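PDB 4EHU: activator of 2-hydroxyisocaproyl-CoA dehydratase from Clostridium difficile, which uses ATP hydrolysis to drive the transfer of one electron to the dehydratase from the [4Fe-4S] cluster that its homodimer carries, a step in L-leucine fermentation. Local coordinates for residues 15-20 with 24-29; 32-37 with 63-68; 106-109 with 115-118; 145-150 with 184-189; 156-161 with 173-178. All blocks are in the same frame, centred on the assembly; numbering follows the deposited sequence. Where two conformers were deposited one is given.

How the contacts relate
Contacts 1 and 3 are beta hairpins at corresponding places in two five-stranded sheets of the actin-like fold, both with strand order 3-2-1-4-5; their centres lie 25 Å apart. Contact 2 follows contact 1 almost directly in the chain, and its Y65 side chain lies about 4 Å from the bound ATP analogue. In contact 4, S145 touches the same ligand and the L147 side chain comes within about 6 Å of it. Contact 5 is the outlying member, away from the annotated sites and 42 Å from contact 1 between centres. It joins contact 4, 12 Å away between centres, through D184, whose OD1 and O probably accept hydrogen bonds from N156 N and V158 N.

Contact 1. Residues 15-20 with 24-29; sequences GVILKN and IVASET
G15 and E28 pair at one end of the antiparallel hairpin formed by strands 13-19 and 23-30, and a classic beta bulge interrupts the ladder near its other end. The short strand axes run 4.7 Å apart at 176°. Backbone bonds come first: G15 N gives to E28 O at 2.9 Å, E28 N returns to G15 O, and I17 N gives to A26 O. At the bulge V25 and A26 both face I17; I17 O takes a bond of 3.0 Å from V25 N and a weak one from A26 N. The extra residue shifts the register by one, so L18 pairs with I24. CA-H...O contacts supplement the ladder, with S27 CA 3.1 Å from G15 O.

Apolar contacts divide between the two sheet faces. V16, L18 and I24 share one face, turned to helix 243-261; there V16 CG1 meets I24 CG2, and L18 CD1 reaches I24 CG1 at 4.2 Å. I17 and A26 occupy the other face, against helix 38-50, and touch CB to CB. Among the polar groups, E28 OE1, on a poorly ordered side chain, is modelled in a salt bridge with K49. Beside the bulge, V25 spreads its two methyls: CG1 rests on K19 CB at 3.7 Å, while CG2, held between its own backbone N and carbonyl carbon (CG1 chi1 -64°), presses on I17 CG2 at 3.5 Å.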
# COMPACT_ATOMS: atom_id res chain seq x y z
N GLY A 15 9.25 25.22 -9.00
CA GLY A 15 9.20 26.32 -9.95
C GLY A 15 10.56 26.64 -10.53
O GLY A 15 11.58 26.51 -9.86
N VAL A 16 10.58 27.06 -11.79
CA VAL A 16 11.81 27.50 -12.45
C VAL A 16 11.50 28.76 -13.24
O VAL A 16 10.45 28.82 -13.89
CB VAL A 16 12.31 26.43 -13.45
CG1 VAL A 16 13.40 27.01 -14.34
CG2 VAL A 16 12.83 25.18 -12.69
N ILE A 17 12.38 29.76 -13.15
CA ILE A 17 12.36 30.88 -14.09
C ILE A 17 13.54 30.70 -15.03
O ILE A 17 14.69 30.54 -14.59
CB ILE A 17 12.46 32.26 -13.39
CG1 ILE A 17 11.22 32.50 -12.52
CG2 ILE A 17 12.60 33.37 -14.44
CD1 ILE A 17 11.20 33.84 -11.82
N LEU A 18 13.25 30.71 -16.33
CA LEU A 18 14.24 30.47 -17.37
C LEU A 18 14.40 31.73 -18.21
O LEU A 18 13.41 32.36 -18.60
CB LEU A 18 13.76 29.32 -18.25
CG LEU A 18 14.67 28.79 -19.36
CD1 LEU A 18 15.86 28.03 -18.79
CD2 LEU A 18 13.85 27.88 -20.26
N LYS A 19 15.65 32.10 -18.48
CA LYS A 19 15.94 33.31 -19.25
C LYS A 19 16.32 32.93 -20.67
O LYS A 19 17.24 32.13 -20.88
CB LYS A 19 17.09 34.08 -18.59
CG LYS A 19 17.33 35.49 -19.17
CD LYS A 19 18.52 36.15 -18.50
CE LYS A 19 18.81 37.51 -19.11
NZ LYS A 19 19.94 38.20 -18.42
N ASN A 20 15.60 33.49 -21.63
CA ASN A 20 15.85 33.25 -23.06
C ASN A 20 15.96 31.78 -23.39
O ASN A 20 16.74 31.38 -24.25
CB ASN A 20 17.10 33.99 -23.52
CG ASN A 20 16.99 35.48 -23.36
OD1 ASN A 20 17.92 36.15 -22.91
ND2 ASN A 20 15.83 36.01 -23.71
N ILE A 24 18.71 28.97 -16.41
CA ILE A 24 17.92 28.94 -15.19
C ILE A 24 18.40 30.04 -14.26
O ILE A 24 19.52 29.98 -13.76
CB ILE A 24 18.07 27.59 -14.45
CG1 ILE A 24 17.62 26.43 -15.34
CG2 ILE A 24 17.27 27.60 -13.16
CD1 ILE A 24 17.77 25.06 -14.69
N VAL A 25 17.57 31.06 -14.04
CA VAL A 25 17.96 32.17 -13.18
C VAL A 25 17.36 32.02 -11.78
O VAL A 25 17.72 32.75 -10.86
CB VAL A 25 17.59 33.56 -13.79
CG1 VAL A 25 18.37 33.79 -15.08
CG2 VAL A 25 16.08 33.69 -14.03
N ALA A 26 16.45 31.06 -11.62
CA ALA A 26 15.83 30.82 -10.32
C ALA A 26 15.11 29.49 -10.30
O ALA A 26 14.57 29.03 -11.31
CB ALA A 26 14.86 31.95 -9.96
N SER A 27 15.11 28.85 -9.14
CA SER A 27 14.36 27.63 -8.94
C SER A 27 13.98 27.54 -7.48
O SER A 27 14.59 28.18 -6.63
CB SER A 27 15.19 26.43 -9.34
OG SER A 27 16.31 26.29 -8.48
N GLU A 28 12.95 26.77 -7.18
CA GLU A 28 12.49 26.70 -5.81
C GLU A 28 11.63 25.47 -5.65
O GLU A 28 10.81 25.16 -6.51
CB GLU A 28 11.70 27.96 -5.44
CG GLU A 28 11.24 28.01 -3.99
CD GLU A 28 12.40 28.05 -3.01
OE1 GLU A 28 13.49 28.51 -3.39
OE2 GLU A 28 12.21 27.61 -1.86
N THR A 29 11.82 24.78 -4.54
CA THR A 29 10.98 23.65 -4.20
C THR A 29 10.39 23.92 -2.83
O THR A 29 11.10 24.31 -1.91
CB THR A 29 11.79 22.34 -4.17
OG1 THR A 29 12.40 22.14 -5.45
CG2 THR A 29 10.91 21.14 -3.82

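Contact 2. Residues 32-37 with 63-68; sequences SGTGTT and TGYGRM
T34 meets the Y65 ring at its edge: the methyl CG2 lies 3.5 Å from Y65 CD2 and 3.7 Å from Y65 CE2, near the plane of the ring. The threonine hydroxyl is turned to the neighbouring residue, with T34 OG1 3.9 Å from G66 CA, a van der Waals approach. With OG1 anti to the backbone N (chi1 180°), T34 leaves its methyl between N and the carbonyl carbon, pointing at the tyrosine.

Each partner rides on a turn. A type II turn from G33 to T36 carries T34; G33 O accepts both T36 N and T36 OG1, the latter at 2.7 Å, and T36 OG1 also caps G38 N at the start of helix 38-50. On the other side, a type I turn from G64 to R67 carries Y65. There G64 O is gripped from opposite faces of its carbonyl plane by R67 N and R67 NH1, the guanidinium bond measuring 3.0 Å.

Farther out, backbone bonds of T34 with G9 and of G66 with I8 help set the two loops, and Y65 touches Q103, an ATP-binding residue. The direct touch is thus van der Waals only, while the polar bonds probably stiffen each turn from within beside the nucleotide.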
# COMPACT_ATOMS: atom_id res chain seq x y z
N SER A 32 5.20 21.28 -0.05
CA SER A 32 3.75 21.21 0.00
C SER A 32 3.24 21.19 -1.44
O SER A 32 3.58 22.07 -2.23
CB SER A 32 3.17 22.44 0.73
OG SER A 32 3.70 22.56 2.03
N GLY A 33 2.42 20.20 -1.77
CA GLY A 33 2.02 19.98 -3.15
C GLY A 33 0.60 20.42 -3.43
O GLY A 33 0.12 21.43 -2.94
N THR A 34 -0.08 19.62 -4.24
CA THR A 34 -1.43 19.96 -4.68
C THR A 34 -2.35 20.17 -3.48
O THR A 34 -2.25 19.48 -2.47
CB THR A 34 -1.99 18.85 -5.57
OG1 THR A 34 -3.31 19.19 -5.99
CG2 THR A 34 -2.01 17.53 -4.81
N GLY A 35 -3.26 21.13 -3.59
CA GLY A 35 -4.24 21.36 -2.55
C GLY A 35 -3.73 22.21 -1.40
O GLY A 35 -4.48 22.53 -0.49
N THR A 36 -2.46 22.58 -1.45
CA THR A 36 -1.89 23.41 -0.40
C THR A 36 -1.48 24.77 -0.92
O THR A 36 -1.78 25.14 -2.06
CB THR A 36 -0.65 22.75 0.26
OG1 THR A 36 0.48 22.85 -0.62
CG2 THR A 36 -0.93 21.30 0.58
N THR A 37 -0.80 25.53 -0.07
CA THR A 37 -0.32 26.85 -0.42
C THR A 37 1.03 26.74 -1.12
O THR A 37 1.64 27.74 -1.49
CB THR A 37 -0.17 27.71 0.84
OG1 THR A 37 0.68 27.03 1.77
CG2 THR A 37 -1.52 27.95 1.49
N THR A 63 2.48 22.17 -14.81
CA THR A 63 2.42 20.73 -15.02
C THR A 63 2.20 20.05 -13.68
O THR A 63 2.11 20.71 -12.66
CB THR A 63 3.72 20.24 -15.70
OG1 THR A 63 3.58 18.87 -16.14
CG2 THR A 63 4.91 20.35 -14.76
N GLY A 64 2.09 18.73 -13.71
CA GLY A 64 1.95 17.94 -12.49
C GLY A 64 0.50 17.58 -12.20
O GLY A 64 -0.41 18.02 -12.88
N TYR A 65 0.33 16.78 -11.16
CA TYR A 65 -0.96 16.34 -10.69
C TYR A 65 -1.92 17.50 -10.47
O TYR A 65 -3.10 17.39 -10.76
CB TYR A 65 -0.76 15.57 -9.38
CG TYR A 65 -2.03 15.04 -8.78
CD1 TYR A 65 -2.66 13.93 -9.32
CD2 TYR A 65 -2.58 15.62 -7.65
CE1 TYR A 65 -3.83 13.42 -8.75
CE2 TYR A 65 -3.73 15.13 -7.08
CZ TYR A 65 -4.35 14.03 -7.63
OH TYR A 65 -5.50 13.55 -7.05
N GLY A 66 -1.40 18.62 -9.96
CA GLY A 66 -2.24 19.77 -9.66
C GLY A 66 -2.45 20.77 -10.78
O GLY A 66 -3.05 21.83 -10.56
N ARG A 67 -1.98 20.46 -11.98
CA ARG A 67 -1.93 21.44 -13.06
C ARG A 67 -3.29 22.02 -13.41
O ARG A 67 -3.39 23.20 -13.75
CB ARG A 67 -1.32 20.83 -14.31
CG ARG A 67 -2.17 19.75 -14.91
CD ARG A 67 -1.47 19.00 -16.02
NE ARG A 67 -2.39 18.01 -16.58
CZ ARG A 67 -2.70 16.86 -15.99
NH1 ARG A 67 -2.14 16.52 -14.83
NH2 ARG A 67 -3.57 16.04 -16.57
N MET A 68 -4.35 21.22 -13.33
CA MET A 68 -5.67 21.72 -13.76
C MET A 68 -6.33 22.57 -12.67
O MET A 68 -7.24 23.35 -12.95
CB MET A 68 -6.58 20.57 -14.18
CG MET A 68 -6.03 19.75 -15.37
SD MET A 68 -5.56 20.75 -16.81
CE MET A 68 -7.11 21.58 -17.16

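Contact 3. Residues 106-109 with 115-118; sequences KVLK and RLLN
K109 and N118 form an antiparallel hydrogen-bonded pair, and K109 supplies both backbone groups to it. K109 N gives a nearly straight bond to N118 O at 3.0 Å, meeting that oxygen from above its carbonyl plane. K109 O in turn receives L117 N at 2.7 Å, equally straight at 172°, together with a weak bond from N118 N. One carbonyl thus faces two successive residues, L117 and N118, which is the signature of a classic beta bulge. A CA-H...O contact from L116 CA reaches the same oxygen.

The side-chain contacts are apolar. L116 carries CG anti to its backbone N (chi1 -165°), and from there CD1 swings across to L108, lying 3.7 Å from both L108 CB and L108 CG; the two leucines cross at about a right angle. On the K109 side, the aliphatic CG passes L117 CB at 4.0 Å and K109 CB meets N118 CB at 4.1 Å. Beyond these stems the lysine chain bends at its last two torsions, and it also packs on I204 and Q207.

L108 also touches I97 of the next strand, 96-100, and F119. The whole is the bulged hairpin of strands 105-110 and 116-122, at the border of the second five-stranded sheet in this actin-like ATPase.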
# COMPACT_ATOMS: atom_id res chain seq x y z
N LYS A 106 7.11 6.76 -12.45
CA LYS A 106 6.86 6.71 -13.87
C LYS A 106 8.12 6.31 -14.59
O LYS A 106 9.21 6.79 -14.28
CB LYS A 106 6.45 8.11 -14.36
CG LYS A 106 5.09 8.57 -13.81
CD LYS A 106 4.82 9.99 -14.31
CE LYS A 106 3.31 10.29 -14.26
NZ LYS A 106 2.84 10.58 -12.88
N VAL A 107 7.98 5.43 -15.57
CA VAL A 107 9.10 5.09 -16.42
C VAL A 107 8.76 5.38 -17.87
O VAL A 107 7.77 4.86 -18.42
CB VAL A 107 9.51 3.61 -16.27
CG1 VAL A 107 10.69 3.31 -17.18
CG2 VAL A 107 9.86 3.33 -14.82
N LEU A 108 9.57 6.25 -18.47
CA LEU A 108 9.35 6.72 -19.82
C LEU A 108 10.43 6.15 -20.70
O LEU A 108 11.64 6.23 -20.36
CB LEU A 108 9.46 8.25 -19.88
CG LEU A 108 8.33 9.10 -19.28
CD1 LEU A 108 8.26 8.97 -17.77
CD2 LEU A 108 8.57 10.57 -19.70
N LYS A 109 10.02 5.62 -21.84
CA LYS A 109 10.97 5.26 -22.87
C LYS A 109 10.81 6.26 -24.00
O LYS A 109 9.70 6.53 -24.45
CB LYS A 109 10.73 3.84 -23.39
CG LYS A 109 11.58 3.48 -24.58
CD LYS A 109 11.40 2.02 -25.00
CE LYS A 109 12.68 1.42 -25.54
NZ LYS A 109 13.40 0.63 -24.51
N ARG A 115 10.71 11.82 -27.97
CA ARG A 115 9.27 11.54 -27.89
C ARG A 115 8.95 10.22 -27.18
O ARG A 115 9.69 9.26 -27.26
CB ARG A 115 8.68 11.52 -29.29
CG ARG A 115 9.14 12.70 -30.16
CD ARG A 115 8.19 12.98 -31.30
NE ARG A 115 7.26 14.04 -30.96
CZ ARG A 115 7.41 15.32 -31.31
NH1 ARG A 115 8.45 15.70 -32.04
NH2 ARG A 115 6.51 16.21 -30.94
N LEU A 116 7.79 10.16 -26.52
CA LEU A 116 7.45 8.96 -25.76
C LEU A 116 7.12 7.78 -26.68
O LEU A 116 6.25 7.89 -27.56
CB LEU A 116 6.25 9.25 -24.86
CG LEU A 116 6.05 8.20 -23.77
CD1 LEU A 116 7.07 8.36 -22.66
CD2 LEU A 116 4.67 8.29 -23.22
N LEU A 117 7.83 6.68 -26.46
CA LEU A 117 7.69 5.42 -27.20
C LEU A 117 6.89 4.42 -26.39
O LEU A 117 6.18 3.57 -26.95
CB LEU A 117 9.05 4.78 -27.44
CG LEU A 117 9.74 4.97 -28.78
CD1 LEU A 117 11.07 4.24 -28.76
CD2 LEU A 117 8.86 4.48 -29.92
N ASN A 118 7.08 4.46 -25.07
CA ASN A 118 6.42 3.53 -24.18
C ASN A 118 6.43 4.13 -22.79
O ASN A 118 7.15 5.08 -22.52
CB ASN A 118 7.12 2.16 -24.23
CG ASN A 118 6.23 1.03 -23.72
OD1 ASN A 118 5.14 1.27 -23.19
ND2 ASN A 118 6.71 -0.20 -23.86

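Contact 4. Residues 145-150 with 184-189; sequences SELGSI and DIVAGI
V186 reaches from helix 182-204 toward L147 and I150, one helical turn apart on the short helix 147-151, and its two methyls divide the contact unevenly: CG1 meets L147 alone, CG2 meets both I150 and L147. CG1 stands anti to the backbone N (chi1 174°), which directs it to L147: V186 CG1 lies 3.5 Å from the carbonyl oxygen L147 O. The other methyl takes up a different direction, and V186 CG2 rests on I150 CG2 at 3.9 Å.

L147 starts out across the line between the helices rather than along it, but its outer end returns. CG is anti to the carbonyl carbon (chi1 -63°). CD1 continues the extended chain (chi2 177°), and the other branch, L147 CD2, turns to the valine, 4.1 Å from both V186 CG1 and V186 CG2. The two side chains meet at a slant. I150, by contrast, aims at the partner helix from its CB onward. Its branch methyl CG2 does the touching and approaches the valine at about a right angle.

I140 of helix 130-140 packs against both L147 and V186, and G148 O is tied to R224 NH2. S145, two residues before L147 in the chain, touches the bound ATP analogue. The side chains of the contact meet through carbon alone, and one valine methyl also lies against the L147 carbonyl oxygen. With a valine fitted against two branched chains, the join probably owes its stability to close fit and to the burial of L147 and V186.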
# COMPACT_ATOMS: atom_id res chain seq x y z
N SER A 145 16.23 13.26 3.93
CA SER A 145 17.44 13.81 3.30
C SER A 145 18.73 13.13 3.77
O SER A 145 19.77 13.31 3.15
CB SER A 145 17.54 15.32 3.53
OG SER A 145 17.81 15.60 4.89
N GLU A 146 18.65 12.38 4.87
CA GLU A 146 19.84 11.70 5.40
C GLU A 146 19.93 10.24 4.97
O GLU A 146 20.97 9.61 5.21
CB GLU A 146 19.85 11.73 6.93
CG GLU A 146 19.64 13.10 7.56
CD GLU A 146 19.21 13.01 9.02
OE1 GLU A 146 18.19 13.63 9.38
OE2 GLU A 146 19.89 12.31 9.80
N LEU A 147 18.87 9.67 4.40
CA LEU A 147 18.84 8.24 4.07
C LEU A 147 19.99 7.82 3.16
O LEU A 147 20.61 6.78 3.38
CB LEU A 147 17.51 7.85 3.41
CG LEU A 147 16.28 8.04 4.30
CD1 LEU A 147 15.00 7.70 3.50
CD2 LEU A 147 16.36 7.18 5.56
N GLY A 148 20.27 8.60 2.13
CA GLY A 148 21.28 8.24 1.15
C GLY A 148 22.64 8.07 1.82
O GLY A 148 23.34 7.08 1.60
N SER A 149 23.01 9.04 2.64
CA SER A 149 24.32 9.04 3.26
C SER A 149 24.40 7.92 4.30
O SER A 149 25.44 7.25 4.42
CB SER A 149 24.59 10.41 3.91
OG SER A 149 25.78 10.40 4.68
N ILE A 150 23.32 7.70 5.03
CA ILE A 150 23.32 6.66 6.06
C ILE A 150 23.54 5.30 5.40
O ILE A 150 24.33 4.48 5.88
CB ILE A 150 22.01 6.67 6.85
CG1 ILE A 150 22.03 7.85 7.82
CG2 ILE A 150 21.82 5.34 7.61
CD1 ILE A 150 20.67 8.22 8.37
N ASP A 184 21.92 -0.65 7.83
CA ASP A 184 21.46 -1.87 7.16
C ASP A 184 19.95 -1.91 6.99
O ASP A 184 19.46 -2.46 6.02
CB ASP A 184 21.93 -3.12 7.92
CG ASP A 184 23.46 -3.29 7.85
OD1 ASP A 184 24.02 -2.96 6.78
OD2 ASP A 184 24.08 -3.73 8.86
N ILE A 185 19.23 -1.32 7.93
CA ILE A 185 17.77 -1.16 7.82
C ILE A 185 17.46 -0.23 6.66
O ILE A 185 16.62 -0.54 5.82
CB ILE A 185 17.15 -0.59 9.12
CG1 ILE A 185 17.34 -1.58 10.27
CG2 ILE A 185 15.65 -0.28 8.93
CD1 ILE A 185 16.91 -1.02 11.61
N VAL A 186 18.16 0.90 6.60
CA VAL A 186 17.98 1.85 5.50
C VAL A 186 18.34 1.22 4.15
O VAL A 186 17.61 1.41 3.17
CB VAL A 186 18.80 3.13 5.72
CG1 VAL A 186 18.71 4.05 4.49
CG2 VAL A 186 18.32 3.85 6.97
N ALA A 187 19.45 0.48 4.06
CA ALA A 187 19.77 -0.16 2.78
C ALA A 187 18.63 -1.08 2.35
O ALA A 187 18.31 -1.15 1.17
CB ALA A 187 21.11 -0.95 2.83
N GLY A 188 18.04 -1.81 3.30
CA GLY A 188 16.94 -2.72 2.97
C GLY A 188 15.74 -1.96 2.45
O GLY A 188 15.10 -2.41 1.52
N ILE A 189 15.44 -0.83 3.08
CA ILE A 189 14.35 0.04 2.64
C ILE A 189 14.59 0.52 1.20
O ILE A 189 13.68 0.53 0.38
CB ILE A 189 14.24 1.23 3.62
CG1 ILE A 189 13.53 0.79 4.91
CG2 ILE A 189 13.54 2.42 2.96
CD1 ILE A 189 13.76 1.78 6.07

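Contact 5. Residues 156-161 with 173-178; sequences NEVSIS and ISHLSE
The H175 side chain leaves helix 165-177 with CG anti to its carbonyl carbon (chi1 -75°), and a ring rotation of -53° about the next bond sends NE2 to the loop 156-161. From the loop, V158 places CG1 anti to its carbonyl carbon, which leaves CG2, between the backbone N and the carbonyl carbon, beside CB against the imidazole. The two side chains come from opposite directions.

Face and edge of the ring are both used. V158 CB sits over one face in a CH-pi contact, 3.9 Å from the centroid of the H175 ring. V158 CG2 is 3.8 Å from H175 CD2 and equally close to NE2. At the edge, S159 O lies near the ring plane and accepts the hydrogen bond of H175 NE2 at 3.0 Å, with an angle of 154° at the hydrogen. Since a carbonyl oxygen can only accept, the bond is consistent with a proton on NE2. The bond and the valine together probably limit how far the ring can rotate.

Near the end of the same helix, S174 O takes both E178 N and S177 OG from one face of its carbonyl plane. The loop itself is tied to helix 182-204 by a hydrogen bond between E157 OE1 and T191 OG1, and I185 of that helix touches H175; the histidine therefore bridges helix 165-177 to a loop lying along helix 182-204.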
# COMPACT_ATOMS: atom_id res chain seq x y z
N ASN A 156 25.73 -5.16 5.53
CA ASN A 156 24.91 -6.36 5.45
C ASN A 156 23.44 -5.99 5.62
O ASN A 156 22.84 -6.07 6.69
CB ASN A 156 25.36 -7.44 6.43
CG ASN A 156 26.82 -7.88 6.21
OD1 ASN A 156 27.11 -8.89 5.54
ND2 ASN A 156 27.73 -7.12 6.78
N GLU A 157 22.91 -5.54 4.50
CA GLU A 157 21.52 -5.14 4.34
C GLU A 157 20.55 -6.09 5.04
O GLU A 157 20.70 -7.31 4.95
CB GLU A 157 21.20 -5.11 2.85
CG GLU A 157 19.78 -4.78 2.51
CD GLU A 157 19.51 -4.87 1.02
OE1 GLU A 157 20.34 -4.40 0.26
OE2 GLU A 157 18.47 -5.43 0.64
N VAL A 158 19.55 -5.53 5.72
CA VAL A 158 18.51 -6.38 6.32
C VAL A 158 17.52 -6.82 5.25
O VAL A 158 17.32 -6.13 4.28
CB VAL A 158 17.69 -5.66 7.40
CG1 VAL A 158 18.56 -5.12 8.49
CG2 VAL A 158 16.80 -4.57 6.75
N SER A 159 16.90 -7.96 5.44
CA SER A 159 15.92 -8.43 4.47
C SER A 159 14.57 -7.81 4.82
O SER A 159 14.23 -7.71 5.98
CB SER A 159 15.84 -9.95 4.48
OG SER A 159 15.68 -10.43 5.80
N ILE A 160 13.86 -7.35 3.81
CA ILE A 160 12.45 -6.98 3.97
C ILE A 160 11.70 -7.85 2.99
O ILE A 160 11.90 -7.74 1.78
CB ILE A 160 12.18 -5.51 3.65
CG1 ILE A 160 13.00 -4.60 4.59
CG2 ILE A 160 10.69 -5.19 3.76
CD1 ILE A 160 12.76 -3.13 4.35
N SER A 161 10.87 -8.73 3.53
CA SER A 161 10.18 -9.74 2.75
C SER A 161 8.99 -9.11 2.03
O SER A 161 8.73 -9.38 0.86
CB SER A 161 9.64 -10.84 3.68
OG SER A 161 8.97 -11.82 2.92
N ILE A 173 9.93 -1.95 12.03
CA ILE A 173 9.75 -1.84 13.48
C ILE A 173 10.41 -3.00 14.20
O ILE A 173 11.07 -2.81 15.22
CB ILE A 173 8.26 -1.74 13.84
CG1 ILE A 173 7.72 -0.40 13.36
CG2 ILE A 173 8.04 -1.90 15.36
CD1 ILE A 173 6.22 -0.25 13.50
N SER A 174 10.28 -4.21 13.66
CA SER A 174 10.88 -5.38 14.29
C SER A 174 12.39 -5.31 14.23
O SER A 174 13.08 -5.71 15.18
CB SER A 174 10.39 -6.66 13.63
OG SER A 174 9.03 -6.87 13.95
N HIS A 175 12.92 -4.84 13.11
CA HIS A 175 14.36 -4.68 12.98
C HIS A 175 14.90 -3.68 13.99
O HIS A 175 15.96 -3.89 14.56
CB HIS A 175 14.73 -4.25 11.56
CG HIS A 175 14.64 -5.34 10.54
ND1 HIS A 175 15.27 -6.56 10.69
CD2 HIS A 175 14.05 -5.37 9.32
CE1 HIS A 175 15.05 -7.30 9.61
NE2 HIS A 175 14.31 -6.60 8.77
N LEU A 176 14.17 -2.59 14.20
CA LEU A 176 14.61 -1.57 15.15
C LEU A 176 14.60 -2.15 16.57
O LEU A 176 15.52 -1.90 17.35
CB LEU A 176 13.73 -0.33 15.07
CG LEU A 176 13.72 0.51 13.78
CD1 LEU A 176 12.51 1.42 13.73
CD2 LEU A 176 15.00 1.34 13.64
N SER A 177 13.57 -2.92 16.90
CA SER A 177 13.51 -3.52 18.24
C SER A 177 14.60 -4.58 18.40
O SER A 177 15.11 -4.81 19.50
CB SER A 177 12.13 -4.12 18.51
OG SER A 177 11.96 -5.36 17.84
N GLU A 178 14.99 -5.21 17.30
CA GLU A 178 16.06 -6.20 17.35
C GLU A 178 17.45 -5.57 17.28
O GLU A 178 18.46 -6.28 17.20
CB GLU A 178 15.88 -7.22 16.24
CG GLU A 178 14.69 -8.15 16.50
CD GLU A 178 14.30 -8.96 15.29
OE1 GLU A 178 15.11 -9.06 14.34
OE2 GLU A 178 13.17 -9.49 15.28